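Local coordinates for protein endo-beta-N-acetylglucosaminidase F1 (Bacteroides thetaiotaomicron VPI-5482, PDB 6TCV) that probably cleaves the chitobiose core of high-mannose N-glycans as a gut bacterial glycoside hydrolase, and is caught here with its Man9GlcNAc2Asn substrate bound, at residues 245-259 and 281-295. The protein carries 2 engineered substitutions. Residues are numbered along the deposited sequence; the frame is centred on the assembly and turned at random.
Engineered in segment 281-295: A287 (natural residue Asp), L289 (natural residue Glu). With MAN (alpha-D-mannopyranose), chain B; MAN (alpha-D-mannopyranose), chain C; BMA (beta-D-mannopyranose), chain D; NAG (2-acetamido-2-deoxy-beta-D-glucopyranose), chain E.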
ATOM      1  N   LEU A 245      -0.083  -5.426  -4.005  1.00 10.99           N
ATOM      2  CA  LEU A 245      -0.614  -4.254  -4.684  1.00 11.41           C
ATOM      3  C   LEU A 245      -0.569  -4.472  -6.184  1.00 12.00           C
ATOM      4  O   LEU A 245       0.373  -5.058  -6.722  1.00 12.43           O
ATOM      5  CB  LEU A 245       0.197  -2.995  -4.384  1.00 11.82           C
ATOM      6  CG  LEU A 245       0.528  -2.705  -2.929  1.00 12.61           C
ATOM      7  CD1 LEU A 245       1.169  -1.353  -2.753  1.00 12.55           C
ATOM      8  CD2 LEU A 245      -0.695  -2.810  -2.041  1.00 13.75           C
ATOM      9  N   LEU A 246      -1.556  -3.909  -6.885  1.00 11.09           N
ATOM     10  CA  LEU A 246      -1.503  -3.848  -8.340  1.00 12.37           C
ATOM     11  C   LEU A 246      -0.684  -2.628  -8.736  1.00 11.41           C
ATOM     12  O   LEU A 246      -0.966  -1.507  -8.293  1.00 12.32           O
ATOM     13  CB  LEU A 246      -2.914  -3.741  -8.911  1.00 12.74           C
ATOM     14  CG  LEU A 246      -3.021  -3.823 -10.454  1.00 12.94           C
ATOM     15  CD1 LEU A 246      -2.502  -5.168 -10.963  1.00 14.07           C
ATOM     16  CD2 LEU A 246      -4.466  -3.565 -10.860  1.00 15.79           C
ATOM     17  N   GLY A 247       0.364  -2.823  -9.530  1.00 11.58           N
ATOM     18  CA  GLY A 247       1.072  -1.686 -10.100  1.00 11.69           C
ATOM     19  C   GLY A 247       0.327  -1.173 -11.326  1.00 11.04           C
ATOM     20  O   GLY A 247      -0.164  -1.953 -12.137  1.00 12.48           O
ATOM     21  N   LEU A 248       0.276   0.158 -11.440  1.00 12.11           N
ATOM     22  CA  LEU A 248      -0.231   0.849 -12.626  1.00 12.40           C
ATOM     23  C   LEU A 248       0.894   1.691 -13.201  1.00 12.48           C
ATOM     24  O   LEU A 248       1.627   2.365 -12.455  1.00 12.78           O
ATOM     25  CB  LEU A 248      -1.440   1.730 -12.281  1.00 11.65           C
ATOM     26  CG  LEU A 248      -2.809   1.168 -12.602  1.00 13.24           C
ATOM     27  CD1 LEU A 248      -2.985   0.905 -14.097  1.00 14.47           C
ATOM     28  CD2 LEU A 248      -3.118  -0.073 -11.790  1.00 13.33           C
ATOM     29  N   LEU A 249       0.984   1.689 -14.521  1.00 12.27           N
ATOM     30  CA  LEU A 249       2.083   2.310 -15.238  1.00 13.10           C
ATOM     31  C   LEU A 249       1.536   2.860 -16.550  1.00 12.41           C
ATOM     32  O   LEU A 249       0.774   2.174 -17.242  1.00 12.85           O
ATOM     33  CB  LEU A 249       3.154   1.212 -15.473  1.00 12.94           C
ATOM     34  CG  LEU A 249       4.425   1.638 -16.208  1.00 13.77           C
ATOM     35  CD1 LEU A 249       5.305   2.531 -15.385  1.00 13.83           C
ATOM     36  CD2 LEU A 249       5.182   0.356 -16.637  1.00 13.77           C
ATOM     37  N   GLY A 250       2.011   4.037 -16.958  1.00 13.18           N
ATOM     38  CA  GLY A 250       1.678   4.580 -18.274  1.00 13.80           C
ATOM     39  C   GLY A 250       2.172   3.665 -19.369  1.00 14.26           C
ATOM     40  O   GLY A 250       3.017   2.799 -19.153  1.00 14.68           O
ATOM     41  N   ASN A 251       1.640   3.860 -20.581  1.00 14.74           N
ATOM     42  CA  ASN A 251       1.842   2.848 -21.607  1.00 15.09           C
ATOM     43  C   ASN A 251       1.635   3.378 -23.035  1.00 15.08           C
ATOM     44  O   ASN A 251       0.932   2.745 -23.847  1.00 14.92           O
ATOM     45  CB  ASN A 251       0.892   1.666 -21.325  1.00 14.71           C
ATOM     46  CG  ASN A 251       1.290   0.434 -22.076  1.00 14.68           C
ATOM     47  OD1 ASN A 251       2.491   0.188 -22.346  1.00 16.49           O
ATOM     48  ND2 ASN A 251       0.331  -0.339 -22.465  1.00 15.43           N
ATOM     49  N   HIS A 252       2.258   4.528 -23.350  1.00 14.66           N
ATOM     50  CA  HIS A 252       2.516   4.956 -24.724  1.00 15.69           C
ATOM     51  C   HIS A 252       1.242   5.309 -25.483  1.00 15.86           C
ATOM     52  O   HIS A 252       1.191   5.148 -26.711  1.00 17.36           O
ATOM     53  CB  HIS A 252       3.295   3.864 -25.481  1.00 15.66           C
ATOM     54  CG  HIS A 252       4.496   3.365 -24.745  1.00 16.10           C
ATOM     55  ND1 HIS A 252       5.689   4.073 -24.713  1.00 17.27           N
ATOM     56  CD2 HIS A 252       4.694   2.248 -23.996  1.00 16.02           C
ATOM     57  CE1 HIS A 252       6.560   3.407 -23.971  1.00 17.08           C
ATOM     58  NE2 HIS A 252       5.983   2.303 -23.524  1.00 16.10           N
ATOM     59  N   ASP A 253       0.306   5.984 -24.820  1.00 15.03           N
ATOM     60  CA  ASP A 253      -0.803   6.618 -25.543  1.00 15.69           C
ATOM     61  C   ASP A 253      -1.172   7.903 -24.810  1.00 15.60           C
ATOM     62  O   ASP A 253      -0.455   8.352 -23.903  1.00 16.28           O
ATOM     63  CB  ASP A 253      -1.967   5.639 -25.835  1.00 15.66           C
ATOM     64  CG  ASP A 253      -2.804   5.255 -24.641  1.00 14.96           C
ATOM     65  OD1 ASP A 253      -3.484   4.195 -24.788  1.00 16.14           O
ATOM     66  OD2 ASP A 253      -2.857   5.944 -23.622  1.00 14.90           O
ATOM     67  N   ILE A 254      -2.302   8.507 -25.194  1.00 16.18           N
ATOM     68  CA  ILE A 254      -2.731   9.799 -24.678  1.00 16.60           C
ATOM     69  C   ILE A 254      -3.106   9.793 -23.212  1.00 15.86           C
ATOM     70  O   ILE A 254      -3.239  10.866 -22.611  1.00 15.49           O
ATOM     71  CB  ILE A 254      -3.915  10.387 -25.495  1.00 16.45           C
ATOM     72  CG1 ILE A 254      -5.105   9.412 -25.450  1.00 17.24           C
ATOM     73  CG2 ILE A 254      -3.440  10.778 -26.906  1.00 18.57           C
ATOM     74  CD1 ILE A 254      -6.354   9.978 -26.128  1.00 18.74           C
ATOM     75  N   THR A 255      -3.267   8.619 -22.596  1.00 14.71           N
ATOM     76  CA  THR A 255      -3.642   8.540 -21.186  1.00 14.71           C
ATOM     77  C   THR A 255      -2.398   8.460 -20.286  1.00 15.06           C
ATOM     78  O   THR A 255      -1.349   7.947 -20.678  1.00 15.14           O
ATOM     79  CB  THR A 255      -4.564   7.344 -20.879  1.00 15.24           C
ATOM     80  OG1 THR A 255      -3.833   6.114 -21.065  1.00 14.74           O
ATOM     81  CG2 THR A 255      -5.841   7.363 -21.677  1.00 15.33           C
ATOM     82  N   GLY A 256      -2.542   8.937 -19.057  1.00 14.39           N
ATOM     83  CA  GLY A 256      -1.475   8.854 -18.082  1.00 14.27           C
ATOM     84  C   GLY A 256      -2.015   9.159 -16.707  1.00 13.81           C
ATOM     85  O   GLY A 256      -3.069   9.803 -16.554  1.00 14.90           O
ATOM     86  N   LEU A 257      -1.258   8.704 -15.698  1.00 13.43           N
ATOM     87  CA  LEU A 257      -1.683   8.795 -14.312  1.00 13.51           C
ATOM     88  C   LEU A 257      -1.595  10.193 -13.748  1.00 14.79           C
ATOM     89  O   LEU A 257      -2.190  10.436 -12.688  1.00 14.72           O
ATOM     90  CB  LEU A 257      -0.847   7.837 -13.455  1.00 13.78           C
ATOM     91  CG  LEU A 257      -0.914   6.391 -13.961  1.00 13.47           C
ATOM     92  CD1 LEU A 257       0.139   5.521 -13.223  1.00 14.49           C
ATOM     93  CD2 LEU A 257      -2.291   5.776 -13.745  1.00 13.55           C
ATOM     94  N   ALA A 258      -0.899  11.122 -14.411  1.00 13.90           N
ATOM     95  CA  ALA A 258      -0.797  12.513 -13.976  1.00 13.79           C
ATOM     96  C   ALA A 258      -1.451  13.438 -14.997  1.00 14.93           C
ATOM     97  O   ALA A 258      -1.168  14.645 -15.007  1.00 15.45           O
ATOM     98  CB  ALA A 258       0.668  12.909 -13.735  1.00 15.84           C
ATOM     99  N   GLN A 259      -2.363  12.928 -15.859  1.00 14.27           N
ATOM    100  CA  GLN A 259      -2.978  13.777 -16.861  1.00 16.05           C
ATOM    101  C   GLN A 259      -4.451  13.459 -17.081  1.00 15.29           C
ATOM    102  O   GLN A 259      -4.966  13.648 -18.188  1.00 16.86           O
ATOM    103  CB  GLN A 259      -2.221  13.773 -18.197  1.00 16.12           C
ATOM    104  CG  GLN A 259      -2.096  12.405 -18.871  1.00 16.27           C
ATOM    105  CD  GLN A 259      -0.864  12.269 -19.756  1.00 16.60           C
ATOM    106  OE1 GLN A 259       0.238  12.618 -19.322  1.00 16.44           O
ATOM    107  NE2 GLN A 259      -1.023  11.817 -21.004  1.00 15.99           N
ATOM    108  N   LEU A 281      -7.066  -7.747  -3.578  1.00 12.74           N
ATOM    109  CA  LEU A 281      -5.736  -7.171  -3.469  1.00 12.23           C
ATOM    110  C   LEU A 281      -5.734  -6.095  -2.391  1.00 13.58           C
ATOM    111  O   LEU A 281      -6.781  -5.715  -1.862  1.00 15.70           O
ATOM    112  CB  LEU A 281      -5.245  -6.599  -4.792  1.00 13.25           C
ATOM    113  CG  LEU A 281      -5.348  -7.561  -5.982  1.00 14.92           C
ATOM    114  CD1 LEU A 281      -4.824  -6.861  -7.212  1.00 17.62           C
ATOM    115  CD2 LEU A 281      -4.502  -8.827  -5.678  1.00 17.99           C
ATOM    116  N   ASP A 282      -4.570  -5.535  -2.087  1.00 11.84           N
ATOM    117  CA  ASP A 282      -4.414  -4.655  -0.936  1.00 11.81           C
ATOM    118  C   ASP A 282      -4.178  -3.202  -1.278  1.00 11.76           C
ATOM    119  O   ASP A 282      -3.946  -2.406  -0.359  1.00 12.57           O
ATOM    120  CB  ASP A 282      -3.307  -5.183  -0.015  1.00 13.14           C
ATOM    121  CG  ASP A 282      -3.638  -6.528   0.508  1.00 13.30           C
ATOM    122  OD1 ASP A 282      -4.594  -6.636   1.300  1.00 14.63           O
ATOM    123  OD2 ASP A 282      -2.949  -7.522   0.134  1.00 12.70           O
ATOM    124  N   GLY A 283      -4.218  -2.827  -2.558  1.00 11.24           N
ATOM    125  CA  GLY A 283      -4.064  -1.456  -2.995  1.00 11.74           C
ATOM    126  C   GLY A 283      -3.282  -1.387  -4.270  1.00 11.45           C
ATOM    127  O   GLY A 283      -3.229  -2.344  -5.041  1.00 11.66           O
ATOM    128  N   VAL A 284      -2.685  -0.221  -4.483  1.00 11.34           N
ATOM    129  CA  VAL A 284      -2.110   0.158  -5.777  1.00 11.39           C
ATOM    130  C   VAL A 284      -0.793   0.883  -5.613  1.00 11.52           C
ATOM    131  O   VAL A 284      -0.533   1.539  -4.591  1.00 12.06           O
ATOM    132  CB  VAL A 284      -3.128   1.047  -6.554  1.00 12.38           C
ATOM    133  CG1 VAL A 284      -3.320   2.405  -5.890  1.00 12.46           C
ATOM    134  CG2 VAL A 284      -2.746   1.237  -8.014  1.00 13.59           C
ATOM    135  N   ASN A 285       0.071   0.777  -6.619  1.00 11.36           N
ATOM    136  CA  ASN A 285       1.186   1.701  -6.839  1.00 11.84           C
ATOM    137  C   ASN A 285       0.961   2.420  -8.167  1.00 11.93           C
ATOM    138  O   ASN A 285       0.620   1.757  -9.166  1.00 12.25           O
ATOM    139  CB  ASN A 285       2.535   0.998  -6.908  1.00 11.46           C
ATOM    140  CG  ASN A 285       3.663   1.966  -7.191  1.00 13.24           C
ATOM    141  OD1 ASN A 285       4.129   2.694  -6.250  1.00 16.78           O
ATOM    142  ND2 ASN A 285       4.046   2.090  -8.368  1.00 10.95           N
ATOM    143  N   TYR A 286       1.132   3.736  -8.174  1.00 11.61           N
ATOM    144  CA  TYR A 286       1.090   4.533  -9.401  1.00 11.46           C
ATOM    145  C   TYR A 286       2.496   4.982  -9.780  1.00 12.35           C
ATOM    146  O   TYR A 286       3.188   5.640  -8.987  1.00 12.75           O
ATOM    147  CB  TYR A 286       0.199   5.749  -9.165  1.00 12.51           C
ATOM    148  CG  TYR A 286      -1.285   5.441  -9.055  1.00 11.47           C
ATOM    149  CD1 TYR A 286      -1.935   4.656  -9.971  1.00 12.37           C
ATOM    150  CD2 TYR A 286      -2.049   5.983  -8.007  1.00 12.96           C
ATOM    151  CE1 TYR A 286      -3.297   4.427  -9.898  1.00 11.88           C
ATOM    152  CE2 TYR A 286      -3.431   5.753  -7.924  1.00 12.77           C
ATOM    153  CZ  TYR A 286      -4.037   4.981  -8.891  1.00 12.06           C
ATOM    154  OH  TYR A 286      -5.396   4.747  -8.853  1.00 13.05           O
ATOM    155  N   ALA A 287       2.856   4.685 -11.036  1.00 12.49           N
ATOM    156  CA  ALA A 287       4.128   5.060 -11.634  1.00 12.59           C
ATOM    157  C   ALA A 287       3.872   5.798 -12.946  1.00 13.31           C
ATOM    158  O   ALA A 287       3.425   5.202 -13.952  1.00 13.40           O
ATOM    159  CB  ALA A 287       4.980   3.809 -11.826  1.00 12.86           C
ATOM    160  N   ASP A 288       4.130   7.099 -12.918  1.00 12.52           N
ATOM    161  CA  ASP A 288       3.881   7.987 -14.053  1.00 13.33           C
ATOM    162  C   ASP A 288       5.061   7.990 -15.006  1.00 12.99           C
ATOM    163  O   ASP A 288       5.925   8.862 -14.948  1.00 14.38           O
ATOM    164  CB  ASP A 288       3.580   9.412 -13.598  1.00 14.53           C
ATOM    165  CG  ASP A 288       3.433  10.377 -14.770  1.00 13.79           C
ATOM    166  OD1 ASP A 288       2.909   9.957 -15.845  1.00 14.05           O
ATOM    167  OD2 ASP A 288       3.789  11.557 -14.631  1.00 14.63           O
ATOM    168  N   LEU A 289       5.124   6.951 -15.846  1.00 13.63           N
ATOM    169  CA  LEU A 289       6.109   6.812 -16.916  1.00 14.06           C
ATOM    170  C   LEU A 289       5.427   6.342 -18.184  1.00 14.06           C
ATOM    171  O   LEU A 289       4.426   5.652 -18.141  1.00 14.65           O
ATOM    172  CB  LEU A 289       7.242   5.796 -16.568  1.00 14.58           C
ATOM    173  CG  LEU A 289       8.136   6.203 -15.425  1.00 14.02           C
ATOM    174  CD1 LEU A 289       7.621   5.748 -14.096  1.00 16.25           C
ATOM    175  CD2 LEU A 289       9.542   5.647 -15.608  1.00 15.90           C
ATOM    176  N   TYR A 290       5.979   6.755 -19.314  1.00 14.67           N
ATOM    177  CA  TYR A 290       5.777   6.139 -20.636  1.00 13.81           C
ATOM    178  C   TYR A 290       4.501   6.667 -21.300  1.00 15.68           C
ATOM    179  O   TYR A 290       4.167   6.217 -22.409  1.00 15.89           O
ATOM    180  CB  TYR A 290       5.782   4.573 -20.715  1.00 15.29           C
ATOM    181  CG  TYR A 290       7.004   4.061 -19.960  1.00 14.23           C
ATOM    182  CD1 TYR A 290       8.301   4.460 -20.326  1.00 15.43           C
ATOM    183  CD2 TYR A 290       6.875   3.137 -18.944  1.00 14.27           C
ATOM    184  CE1 TYR A 290       9.410   4.066 -19.574  1.00 14.67           C
ATOM    185  CE2 TYR A 290       7.992   2.716 -18.244  1.00 13.99           C
ATOM    186  CZ  TYR A 290       9.224   3.184 -18.554  1.00 13.73           C
ATOM    187  OH  TYR A 290      10.318   2.788 -17.814  1.00 15.78           O
ATOM    188  N   SER A 291       3.780   7.612 -20.688  1.00 14.93           N
ATOM    189  CA  SER A 291       2.617   8.175 -21.365  1.00 15.08           C
ATOM    190  C   SER A 291       3.098   9.189 -22.410  1.00 16.25           C
ATOM    191  O   SER A 291       4.154   9.860 -22.268  1.00 17.63           O
ATOM    192  CB  SER A 291       1.708   8.856 -20.341  1.00 15.26           C
ATOM    193  OG  SER A 291       1.101   7.904 -19.473  1.00 15.46           O
ATOM    194  N   ASN A 292       2.257   9.374 -23.432  1.00 16.79           N
ATOM    195  CA  ASN A 292       2.472  10.405 -24.436  1.00 16.22           C
ATOM    196  C   ASN A 292       1.684  11.645 -24.066  1.00 18.19           C
ATOM    197  O   ASN A 292       0.960  11.662 -23.068  1.00 18.79           O
ATOM    198  CB  ASN A 292       2.124   9.887 -25.838  1.00 18.43           C
ATOM    199  CG  ASN A 292       2.970   8.711 -26.258  1.00 21.40           C
ATOM    200  OD1 ASN A 292       4.100   8.552 -25.774  1.00 22.28           O
ATOM    201  ND2 ASN A 292       2.495   7.953 -27.203  1.00 21.20           N
ATOM    202  N   SER A 293       1.755  12.676 -24.888  1.00 19.40           N
ATOM    203  CA  SER A 293       1.080  13.911 -24.561  1.00 18.63           C
ATOM    204  C   SER A 293      -0.430  13.694 -24.633  1.00 19.29           C
ATOM    205  O   SER A 293      -0.928  12.985 -25.517  1.00 19.68           O
ATOM    206  CB  SER A 293       1.477  14.987 -25.563  1.00 21.18           C
ATOM    207  OG  SER A 293       2.789  15.424 -25.256  1.00 28.00           O
ATOM    208  N   PRO A 294      -1.191  14.296 -23.742  1.00 18.43           N
ATOM    209  CA  PRO A 294      -2.636  14.082 -23.776  1.00 17.82           C
ATOM    210  C   PRO A 294      -3.308  14.832 -24.916  1.00 20.75           C
ATOM    211  O   PRO A 294      -2.812  15.839 -25.416  1.00 21.28           O
ATOM    212  CB  PRO A 294      -3.088  14.623 -22.415  1.00 18.83           C
ATOM    213  CG  PRO A 294      -2.050  15.665 -22.045  1.00 21.48           C
ATOM    214  CD  PRO A 294      -0.751  15.092 -22.577  1.00 19.51           C
ATOM    215  N   ASP A 295      -4.480  14.340 -25.313  1.00 19.79           N
ATOM    216  CA  ASP A 295      -5.399  15.089 -26.172  1.00 19.59           C
ATOM    217  C   ASP A 295      -6.232  15.984 -25.272  1.00 19.99           C
ATOM    218  O   ASP A 295      -7.120  15.513 -24.564  1.00 20.21           O
ATOM    219  CB  ASP A 295      -6.265  14.111 -26.972  1.00 20.95           C
ATOM    220  CG  ASP A 295      -7.299  14.804 -27.797  1.00 26.77           C
ATOM    221  OD1 ASP A 295      -7.300  16.040 -27.839  1.00 22.53           O
ATOM    222  OD2 ASP A 295      -8.091  14.103 -28.450  1.00 28.90           O
TER
HETATM  223  C1  MAN B   7       8.828   0.617 -21.056  1.00 13.82           C
HETATM  224  C2  MAN B   7       7.506  -0.089 -20.791  1.00 13.56           C
HETATM  225  C3  MAN B   7       7.576  -1.511 -21.328  1.00 13.68           C
HETATM  226  C4  MAN B   7       7.880  -1.501 -22.814  1.00 15.22           C
HETATM  227  C5  MAN B   7       9.148  -0.681 -23.069  1.00 15.70           C
HETATM  228  C6  MAN B   7       9.425  -0.508 -24.543  1.00 18.21           C
HETATM  229  O2  MAN B   7       6.465   0.628 -21.429  1.00 14.60           O
HETATM  230  O3  MAN B   7       6.273  -2.095 -21.122  1.00 13.95           O
HETATM  231  O4  MAN B   7       8.046  -2.800 -23.372  1.00 16.23           O
HETATM  232  O5  MAN B   7       9.061   0.629 -22.464  1.00 15.49           O
HETATM  233  O6  MAN B   7       8.282   0.124 -25.138  1.00 19.34           O
HETATM  234  C1  MAN C  10       8.383   0.413 -26.508  1.00 22.58           C
HETATM  235  C2  MAN C  10       7.076   1.088 -26.891  1.00 25.97           C
HETATM  236  C3  MAN C  10       5.915   0.108 -26.816  1.00 27.64           C
HETATM  237  C4  MAN C  10       6.237  -1.127 -27.639  1.00 27.78           C
HETATM  238  C5  MAN C  10       7.557  -1.729 -27.174  1.00 27.28           C
HETATM  239  C6  MAN C  10       7.970  -2.939 -27.983  1.00 30.30           C
HETATM  240  O2  MAN C  10       7.113   1.580 -28.229  1.00 30.30           O
HETATM  241  O3  MAN C  10       4.710   0.703 -27.309  1.00 29.39           O
HETATM  242  O4  MAN C  10       5.252  -2.132 -27.427  1.00 30.19           O
HETATM  243  O5  MAN C  10       8.601  -0.752 -27.278  1.00 23.77           O
HETATM  244  O6  MAN C  10       9.256  -3.373 -27.602  1.00 33.30           O
HETATM  245  C1  BMA D   3      12.343  -0.848 -17.239  1.00 13.67           C
HETATM  246  C2  BMA D   3      12.415  -2.328 -17.567  1.00 12.80           C
HETATM  247  C3  BMA D   3      12.930  -2.528 -18.979  1.00 14.05           C
HETATM  248  C4  BMA D   3      12.147  -1.675 -19.973  1.00 14.79           C
HETATM  249  C5  BMA D   3      12.041  -0.224 -19.498  1.00 14.19           C
HETATM  250  C6  BMA D   3      11.119   0.619 -20.341  1.00 14.37           C
HETATM  251  O2  BMA D   3      11.076  -2.852 -17.498  1.00 14.00           O
HETATM  252  O3  BMA D   3      12.802  -3.873 -19.439  1.00 14.65           O
HETATM  253  O4  BMA D   3      12.786  -1.631 -21.255  1.00 17.16           O
HETATM  254  O5  BMA D   3      11.499  -0.190 -18.161  1.00 13.39           O
HETATM  255  O6  BMA D   3       9.832  -0.057 -20.370  1.00 14.73           O
HETATM  256  C1  NAG E   2      12.004   2.894 -13.932  1.00 13.61           C
HETATM  257  C2  NAG E   2      10.669   2.177 -13.855  1.00 13.75           C
HETATM  258  C3  NAG E   2      10.558   0.955 -14.771  1.00 13.59           C
HETATM  259  C4  NAG E   2      11.903   0.635 -15.394  1.00 13.27           C
HETATM  260  C5  NAG E   2      12.954   0.664 -14.301  1.00 13.51           C
HETATM  261  C6  NAG E   2      14.335   0.205 -14.751  1.00 14.60           C
HETATM  262  C7  NAG E   2       9.212   2.090 -11.873  1.00 15.19           C
HETATM  263  C8  NAG E   2       9.133   1.691 -10.411  1.00 13.94           C
HETATM  264  N2  NAG E   2      10.367   1.828 -12.478  1.00 15.21           N
HETATM  265  O3  NAG E   2       9.600   1.217 -15.801  1.00 13.50           O
HETATM  266  O4  NAG E   2      11.825  -0.691 -15.943  1.00 13.24           O
HETATM  267  O5  NAG E   2      13.122   2.008 -13.806  1.00 13.47           O
HETATM  268  O6  NAG E   2      15.262   0.382 -13.729  1.00 16.02           O
HETATM  269  O7  NAG E   2       8.278   2.640 -12.468  1.00 16.40           O
HETATM  270  O   HOH W   1       3.443   0.565 -10.655  1.00 14.12           O
HETATM  271  O   HOH W   2       5.836   6.559 -25.893  1.00 25.76           O
HETATM  272  O   HOH W   3       1.301   7.779 -16.630  1.00 13.89           O
HETATM  273  O   HOH W   4       0.589  11.216 -16.857  1.00 15.04           O
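Strands 245-249 and 283-287 run parallel, their axes 4.4 Å apart at closest and 24° askew, with L246 N and L248 N donating to G283 O and N285 O, and N285 N and engineered A287 N to L246 O and L248 O. Beyond them the loops meet at the sugar. H252 N reaches Y290 O at 2.7 Å from above the carbonyl plane, while the imidazole takes Y290 CB over one face, 3.8 Å from its centroid, and C2 of the chain C mannose over the other; H252 NE2 hydrogen-bonds O2 of the chain B mannose (2.7 Å). With CG anti to its carbonyl carbon (chi1 -48°), Y290 lays its ring between engineered L289 CB and C1 of the chain B mannose, and its OH bonds NAG O3 at 2.7 Å. Replacing Y290 by an alanine is likely to leave that mannose without its aromatic platform and NAG O3 without the phenol. Deeper in the loops, S291 OG donates to T255 O in the carbonyl plane (2.7 Å), and Q259 NE2 donates to I254 O and, at 2.9 Å, N292 O, both near the amide plane, fixing the group's rotation. This beta-alpha-beta crossover is consistent with a GH18 (beta/alpha)8 barrel, A287 and L289 probably replacing its motif's acids: strand 198-209 flanks 243-249, strand 324-329 flanks 283-287, and L248, V284 and Y286 pack against helix 262-278.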